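Local coordinates for protein beta-galactosidase (Trichoderma reesei, PDB 3OG2) that probably hydrolyses terminal non-reducing beta-D-galactose residues in beta-D-galactosides, as a glycoprotein of glycoside hydrolase family 35, at residues I354-Q367 with V550-T562. Numbering follows the deposited sequence.
Sequences IDREKYSELKLQGQ and VDRNSAYNYWVPT. With MAN (alpha-D-mannopyranose), chain B; NAG (2-acetamido-2-deoxy-beta-D-glucopyranose), chain C; BMA (beta-D-mannopyranose), chain D.
The ring of Y556 lies against helix 357-370 with CB of S360 over one face, a CH-pi contact 3.8 Å from the ring centroid, while the opposite face carries the backbone O of R552. At its edge, in the ring plane, sits OE2 of E357, whose carboxylate is turned 73° from the ring; Y556 OH donates to the anti lone pair of E357 OE2 over 2.7 Å. The six-membered ring of W559 takes K363 NZ over the centre of one face, 3.1 Å from the centroid and only 5° off the normal, a close cation-pi contact, and at its edge the hydroxyl of Y359, which is itself hydrogen-bonded to the backbone O of K64. With CG anti to the backbone N (chi1 177°) and a bend at chi3, K363 brings its ammonium to two further acceptors, Y556 O at 2.7 Å and Y558 O at 2.8 Å. Both bonds meet their carbonyls from outside the carbonyl plane, and together they pin the lysine to the turn 555-558. L364 fills in beside this turn, its CD2 3.8 Å from CB of A555 and its CD1 against the Y556 ring.

E357 also anchors a glycan: OE2 accepts from O2 of the mannose, which N553 ND2 grips at 2.9 Å, and OE1 from O2 of the beta-mannose. A water joins Y556 OH to E361 OE1. Were Y556 an alanine, E357 OE2 would probably lose its protein donor and a gap would open between S360 and the R552 carbonyl. The contact packs a helix of the family 35 TIM-barrel domain against the short helix 552-555 and the type I turn 555-558 that join strand 545-551 to strand 558-559, a junction between the barrel helix and the beta-domain region that follows it, edged by a glycan attached to the protein.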
loop_
_atom_site.group_PDB
_atom_site.type_symbol
_atom_site.label_atom_id
_atom_site.label_comp_id
_atom_site.label_asym_id
_atom_site.label_seq_id
_atom_site.Cartn_x
_atom_site.Cartn_y
_atom_site.Cartn_z
ATOM N N ILE A 354 2.179 2.976 12.910
ATOM C CA ILE A 354 1.570 1.669 13.176
ATOM C C ILE A 354 0.755 1.719 14.458
ATOM O O ILE A 354 0.768 0.853 15.322
ATOM C CB ILE A 354 2.659 0.585 13.250
ATOM C CG1 ILE A 354 3.771 0.919 14.270
ATOM C CG2 ILE A 354 3.209 0.370 11.844
ATOM C CD1 ILE A 354 4.668 -0.260 14.548
ATOM N N ASP A 355 -0.037 2.808 14.570
ATOM C CA ASP A 355 -0.925 2.955 15.694
ATOM C C ASP A 355 -2.310 2.404 15.426
ATOM O O ASP A 355 -3.062 2.207 16.396
ATOM C CB ASP A 355 -1.042 4.453 16.034
ATOM C CG ASP A 355 -1.722 5.149 14.863
ATOM O OD1 ASP A 355 -1.239 5.186 13.742
ATOM O OD2 ASP A 355 -2.875 5.697 14.987
ATOM N N ARG A 356 -2.721 2.112 14.198
ATOM C CA ARG A 356 -4.112 1.613 14.000
ATOM C C ARG A 356 -4.262 0.266 14.677
ATOM O O ARG A 356 -3.340 -0.584 14.631
ATOM C CB ARG A 356 -4.416 1.440 12.507
ATOM C CG ARG A 356 -4.555 2.828 11.833
ATOM C CD ARG A 356 -4.744 2.625 10.325
ATOM N NE ARG A 356 -5.334 3.829 9.718
ATOM C CZ ARG A 356 -5.159 4.214 8.472
ATOM N NH1 ARG A 356 -4.379 3.544 7.625
ATOM N NH2 ARG A 356 -5.779 5.328 8.039
ATOM N N GLU A 357 -5.426 0.049 15.311
ATOM C CA GLU A 357 -5.619 -1.231 16.020
ATOM C C GLU A 357 -5.432 -2.426 15.101
ATOM O O GLU A 357 -4.947 -3.486 15.509
ATOM C CB GLU A 357 -6.988 -1.236 16.665
ATOM C CG GLU A 357 -7.154 -2.446 17.607
ATOM C CD GLU A 357 -8.233 -2.278 18.683
ATOM O OE1 GLU A 357 -8.646 -1.119 19.016
ATOM O OE2 GLU A 357 -8.666 -3.300 19.229
ATOM N N LYS A 358 -5.821 -2.242 13.821
ATOM C CA LYS A 358 -5.696 -3.359 12.880
ATOM C C LYS A 358 -4.253 -3.809 12.741
ATOM O O LYS A 358 -3.995 -4.974 12.451
ATOM C CB LYS A 358 -6.280 -3.031 11.472
ATOM C CG LYS A 358 -5.649 -1.782 10.867
ATOM C CD LYS A 358 -6.266 -1.412 9.540
ATOM C CE LYS A 358 -6.068 -2.494 8.467
ATOM N NZ LYS A 358 -6.779 -2.109 7.196
ATOM N N TYR A 359 -3.260 -2.965 12.943
ATOM C CA TYR A 359 -1.849 -3.416 12.921
ATOM C C TYR A 359 -1.636 -4.452 14.012
ATOM O O TYR A 359 -1.046 -5.524 13.798
ATOM C CB TYR A 359 -0.901 -2.190 13.061
ATOM C CG TYR A 359 0.549 -2.641 13.093
ATOM C CD1 TYR A 359 1.185 -2.988 14.300
ATOM C CD2 TYR A 359 1.291 -2.721 11.890
ATOM C CE1 TYR A 359 2.495 -3.418 14.351
ATOM C CE2 TYR A 359 2.603 -3.152 11.930
ATOM C CZ TYR A 359 3.199 -3.489 13.159
ATOM O OH TYR A 359 4.499 -3.916 13.255
ATOM N N SER A 360 -2.026 -4.074 15.256
ATOM C CA SER A 360 -1.711 -4.971 16.379
ATOM C C SER A 360 -2.478 -6.270 16.266
ATOM O O SER A 360 -1.936 -7.330 16.621
ATOM C CB SER A 360 -2.037 -4.259 17.692
ATOM O OG SER A 360 -1.286 -3.033 17.782
ATOM N N GLU A 361 -3.726 -6.207 15.752
ATOM C CA GLU A 361 -4.476 -7.470 15.558
ATOM C C GLU A 361 -3.805 -8.338 14.498
ATOM O O GLU A 361 -3.732 -9.556 14.647
ATOM C CB GLU A 361 -5.891 -7.130 15.150
ATOM C CG GLU A 361 -6.631 -8.353 14.598
ATOM C CD GLU A 361 -6.788 -9.540 15.524
ATOM O OE1 GLU A 361 -7.024 -9.276 16.742
ATOM O OE2 GLU A 361 -6.726 -10.751 15.103
ATOM N N LEU A 362 -3.284 -7.712 13.424
ATOM C CA LEU A 362 -2.619 -8.507 12.377
ATOM C C LEU A 362 -1.373 -9.168 12.924
ATOM O O LEU A 362 -1.082 -10.321 12.548
ATOM C CB LEU A 362 -2.329 -7.585 11.204
ATOM C CG LEU A 362 -1.776 -8.218 9.951
ATOM C CD1 LEU A 362 -2.620 -9.397 9.466
ATOM C CD2 LEU A 362 -1.724 -7.138 8.857
ATOM N N LYS A 363 -0.648 -8.481 13.826
ATOM C CA LYS A 363 0.529 -9.102 14.451
ATOM C C LYS A 363 0.141 -10.334 15.244
ATOM O O LYS A 363 0.874 -11.312 15.268
ATOM C CB LYS A 363 1.151 -8.058 15.403
ATOM C CG LYS A 363 2.345 -8.598 16.171
ATOM C CD LYS A 363 3.103 -7.502 16.978
ATOM C CE LYS A 363 2.115 -6.840 17.969
ATOM N NZ LYS A 363 2.862 -5.883 18.845
ATOM N N LEU A 364 -1.022 -10.341 15.937
ATOM C CA LEU A 364 -1.378 -11.552 16.682
ATOM C C LEU A 364 -1.502 -12.741 15.732
ATOM O O LEU A 364 -1.106 -13.872 16.056
ATOM C CB LEU A 364 -2.709 -11.357 17.392
ATOM C CG LEU A 364 -2.832 -10.159 18.315
ATOM C CD1 LEU A 364 -4.202 -10.179 19.006
ATOM C CD2 LEU A 364 -1.723 -10.154 19.352
ATOM N N GLN A 365 -2.043 -12.457 14.542
ATOM C CA GLN A 365 -2.244 -13.550 13.570
ATOM C C GLN A 365 -0.951 -14.004 12.931
ATOM O O GLN A 365 -0.727 -15.213 12.779
ATOM C CB GLN A 365 -3.207 -13.060 12.477
ATOM C CG GLN A 365 -4.612 -12.711 13.033
ATOM C CD GLN A 365 -5.518 -12.225 11.921
ATOM O OE1 GLN A 365 -5.310 -12.481 10.722
ATOM N NE2 GLN A 365 -6.553 -11.499 12.257
ATOM N N GLY A 366 -0.068 -13.053 12.579
ATOM C CA GLY A 366 1.207 -13.468 11.994
ATOM C C GLY A 366 2.074 -14.251 12.970
ATOM O O GLY A 366 2.721 -15.258 12.616
ATOM N N GLN A 367 2.089 -13.790 14.235
ATOM C CA GLN A 367 2.911 -14.487 15.218
ATOM C C GLN A 367 2.371 -15.875 15.526
ATOM O O GLN A 367 3.159 -16.800 15.729
ATOM C CB GLN A 367 3.015 -13.628 16.480
ATOM C CG GLN A 367 3.782 -12.322 16.205
ATOM C CD GLN A 367 5.203 -12.570 15.806
ATOM O OE1 GLN A 367 5.887 -13.542 15.963
ATOM N NE2 GLN A 367 5.739 -11.500 15.165
ATOM N N VAL A 550 -2.859 -13.586 28.981
ATOM C CA VAL A 550 -3.124 -12.164 28.931
ATOM C C VAL A 550 -4.432 -11.866 28.193
ATOM O O VAL A 550 -4.990 -12.737 27.518
ATOM C CB VAL A 550 -1.964 -11.411 28.234
ATOM C CG1 VAL A 550 -0.680 -11.582 29.048
ATOM C CG2 VAL A 550 -1.764 -11.871 26.792
ATOM N N ASP A 551 -4.900 -10.608 28.316
ATOM C CA ASP A 551 -6.024 -10.249 27.448
ATOM C C ASP A 551 -5.473 -9.756 26.124
ATOM O O ASP A 551 -4.280 -9.462 25.896
ATOM C CB ASP A 551 -6.940 -9.255 28.126
ATOM C CG ASP A 551 -6.350 -7.879 28.308
ATOM O OD1 ASP A 551 -5.108 -7.711 28.241
ATOM O OD2 ASP A 551 -7.170 -6.976 28.593
ATOM N N ARG A 552 -6.390 -9.636 25.150
ATOM C CA ARG A 552 -6.002 -9.235 23.792
ATOM C C ARG A 552 -5.294 -7.908 23.773
ATOM O O ARG A 552 -4.297 -7.731 23.081
ATOM C CB ARG A 552 -7.284 -9.101 22.938
ATOM C CG ARG A 552 -6.931 -8.726 21.518
ATOM C CD ARG A 552 -8.200 -8.296 20.748
ATOM N NE ARG A 552 -9.104 -9.420 20.496
ATOM C CZ ARG A 552 -10.286 -9.711 20.988
ATOM N NH1 ARG A 552 -10.945 -8.942 21.893
ATOM N NH2 ARG A 552 -10.851 -10.821 20.549
ATOM N N ASN A 553 -5.817 -6.924 24.518
ATOM C CA ASN A 553 -5.208 -5.603 24.453
ATOM C C ASN A 553 -3.813 -5.617 25.067
ATOM O O ASN A 553 -3.000 -4.815 24.605
ATOM C CB ASN A 553 -6.111 -4.571 25.137
ATOM C CG ASN A 553 -7.338 -4.349 24.289
ATOM O OD1 ASN A 553 -8.304 -5.114 24.329
ATOM N ND2 ASN A 553 -7.347 -3.263 23.519
ATOM N N SER A 554 -3.533 -6.491 26.023
ATOM C CA SER A 554 -2.133 -6.632 26.467
ATOM C C SER A 554 -1.310 -7.337 25.399
ATOM O O SER A 554 -0.151 -6.940 25.150
ATOM C CB SER A 554 -2.104 -7.461 27.743
ATOM O OG SER A 554 -2.704 -6.724 28.770
ATOM N N ALA A 555 -1.861 -8.381 24.761
ATOM C CA ALA A 555 -1.104 -9.098 23.727
ATOM C C ALA A 555 -0.686 -8.196 22.572
ATOM O O ALA A 555 0.345 -8.360 21.942
ATOM C CB ALA A 555 -1.963 -10.229 23.142
ATOM N N TYR A 556 -1.483 -7.164 22.294
ATOM C CA TYR A 556 -1.142 -6.200 21.246
ATOM C C TYR A 556 0.232 -5.580 21.489
ATOM O O TYR A 556 0.855 -5.119 20.534
ATOM C CB TYR A 556 -2.134 -5.051 21.314
ATOM C CG TYR A 556 -3.483 -5.269 20.662
ATOM C CD1 TYR A 556 -3.792 -6.325 19.817
ATOM C CD2 TYR A 556 -4.474 -4.291 20.919
ATOM C CE1 TYR A 556 -5.075 -6.429 19.247
ATOM C CE2 TYR A 556 -5.734 -4.376 20.327
ATOM C CZ TYR A 556 -6.030 -5.453 19.496
ATOM O OH TYR A 556 -7.269 -5.536 18.909
ATOM N N ASN A 557 0.695 -5.542 22.736
ATOM C CA ASN A 557 1.989 -4.915 23.020
ATOM C C ASN A 557 3.145 -5.886 23.131
ATOM O O ASN A 557 4.235 -5.483 23.531
ATOM C CB ASN A 557 1.878 -4.124 24.366
ATOM C CG ASN A 557 0.823 -3.030 24.226
ATOM O OD1 ASN A 557 0.810 -2.144 23.375
ATOM N ND2 ASN A 557 -0.109 -3.118 25.171
ATOM N N TYR A 558 2.950 -7.139 22.767
ATOM C CA TYR A 558 4.045 -8.113 22.750
ATOM C C TYR A 558 4.654 -8.224 21.342
ATOM O O TYR A 558 3.971 -7.960 20.328
ATOM C CB TYR A 558 3.518 -9.530 23.138
ATOM C CG TYR A 558 3.313 -9.744 24.620
ATOM C CD1 TYR A 558 2.340 -9.003 25.339
ATOM C CD2 TYR A 558 4.022 -10.692 25.346
ATOM C CE1 TYR A 558 2.154 -9.231 26.704
ATOM C CE2 TYR A 558 3.845 -10.922 26.719
ATOM C CZ TYR A 558 2.895 -10.171 27.369
ATOM O OH TYR A 558 2.709 -10.373 28.744
ATOM N N TRP A 559 5.921 -8.641 21.312
ATOM C CA TRP A 559 6.697 -8.659 20.091
ATOM C C TRP A 559 7.556 -9.897 20.110
ATOM O O TRP A 559 7.959 -10.360 21.189
ATOM C CB TRP A 559 7.614 -7.407 20.022
ATOM C CG TRP A 559 6.849 -6.128 20.105
ATOM C CD1 TRP A 559 6.587 -5.437 21.259
ATOM C CD2 TRP A 559 6.243 -5.386 19.054
ATOM N NE1 TRP A 559 5.854 -4.289 20.979
ATOM C CE2 TRP A 559 5.622 -4.253 19.624
ATOM C CE3 TRP A 559 6.149 -5.591 17.654
ATOM C CZ2 TRP A 559 4.925 -3.293 18.881
ATOM C CZ3 TRP A 559 5.452 -4.626 16.937
ATOM C CH2 TRP A 559 4.856 -3.511 17.512
ATOM N N VAL A 560 7.880 -10.413 18.919
ATOM C CA VAL A 560 8.709 -11.607 18.848
ATOM C C VAL A 560 9.798 -11.426 17.807
ATOM O O VAL A 560 9.814 -12.067 16.735
ATOM C CB VAL A 560 7.870 -12.860 18.533
ATOM C CG1 VAL A 560 8.689 -14.119 18.801
ATOM C CG2 VAL A 560 6.568 -12.916 19.338
ATOM N N PRO A 561 10.776 -10.563 18.081
ATOM C CA PRO A 561 11.910 -10.413 17.144
ATOM C C PRO A 561 12.730 -11.701 17.121
ATOM O O PRO A 561 12.882 -12.400 18.118
ATOM C CB PRO A 561 12.715 -9.235 17.793
ATOM C CG PRO A 561 12.422 -9.442 19.265
ATOM C CD PRO A 561 10.933 -9.753 19.293
ATOM N N THR A 562 13.246 -11.991 15.921
ATOM C CA THR A 562 14.006 -13.232 15.725
ATOM C C THR A 562 15.489 -12.984 15.996
ATOM O O THR A 562 16.031 -11.892 15.734
ATOM C CB THR A 562 13.802 -13.761 14.302
ATOM O OG1 THR A 562 14.237 -12.755 13.354
ATOM C CG2 THR A 562 12.337 -14.075 14.042
HETATM C C1 MAN B . -9.911 -0.519 22.060
HETATM C C2 MAN B . -10.547 -1.840 21.651
HETATM C C3 MAN B . -11.655 -2.167 22.682
HETATM C C4 MAN B . -11.033 -2.227 24.100
HETATM C C5 MAN B . -10.394 -0.853 24.408
HETATM C C6 MAN B . -9.662 -0.917 25.754
HETATM O O2 MAN B . -9.545 -2.844 21.666
HETATM O O3 MAN B . -12.142 -3.499 22.349
HETATM O O4 MAN B . -12.071 -2.468 25.027
HETATM O O5 MAN B . -9.416 -0.589 23.397
HETATM O O6 MAN B . -9.208 0.400 26.107
HETATM C C1 NAG C . -3.609 2.532 19.646
HETATM C C2 NAG C . -4.370 1.390 20.305
HETATM C C3 NAG C . -5.643 1.072 19.548
HETATM C C4 NAG C . -6.483 2.352 19.398
HETATM C C5 NAG C . -5.614 3.440 18.733
HETATM C C6 NAG C . -6.309 4.790 18.653
HETATM C C7 NAG C . -2.787 -0.178 21.352
HETATM C C8 NAG C . -1.761 -1.247 21.107
HETATM N N2 NAG C . -3.500 0.196 20.295
HETATM O O3 NAG C . -6.363 0.062 20.186
HETATM O O4 NAG C . -7.574 2.043 18.526
HETATM O O5 NAG C . -4.472 3.651 19.584
HETATM O O6 NAG C . -6.810 5.188 19.918
HETATM O O7 NAG C . -2.854 0.415 22.438
HETATM C C1 BMA D . -8.758 2.529 18.911
HETATM C C2 BMA D . -9.823 2.225 17.848
HETATM C C3 BMA D . -11.181 2.723 18.352
HETATM C C4 BMA D . -11.519 2.103 19.715
HETATM C C5 BMA D . -10.350 2.399 20.691
HETATM C C6 BMA D . -10.552 1.834 22.075
HETATM O O2 BMA D . -9.856 0.820 17.536
HETATM O O3 BMA D . -12.163 2.309 17.411
HETATM O O4 BMA D . -12.705 2.763 20.193
HETATM O O5 BMA D . -9.113 1.857 20.147
HETATM O O6 BMA D . -10.967 0.443 21.977
HETATM O O HOH W 1 1.349 -3.023 18.380
HETATM O O HOH W 2 -8.838 -7.490 17.498
HETATM O O HOH W 3 -8.070 -10.988 18.740
HETATM O O HOH W 4 8.691 -11.206 14.280
#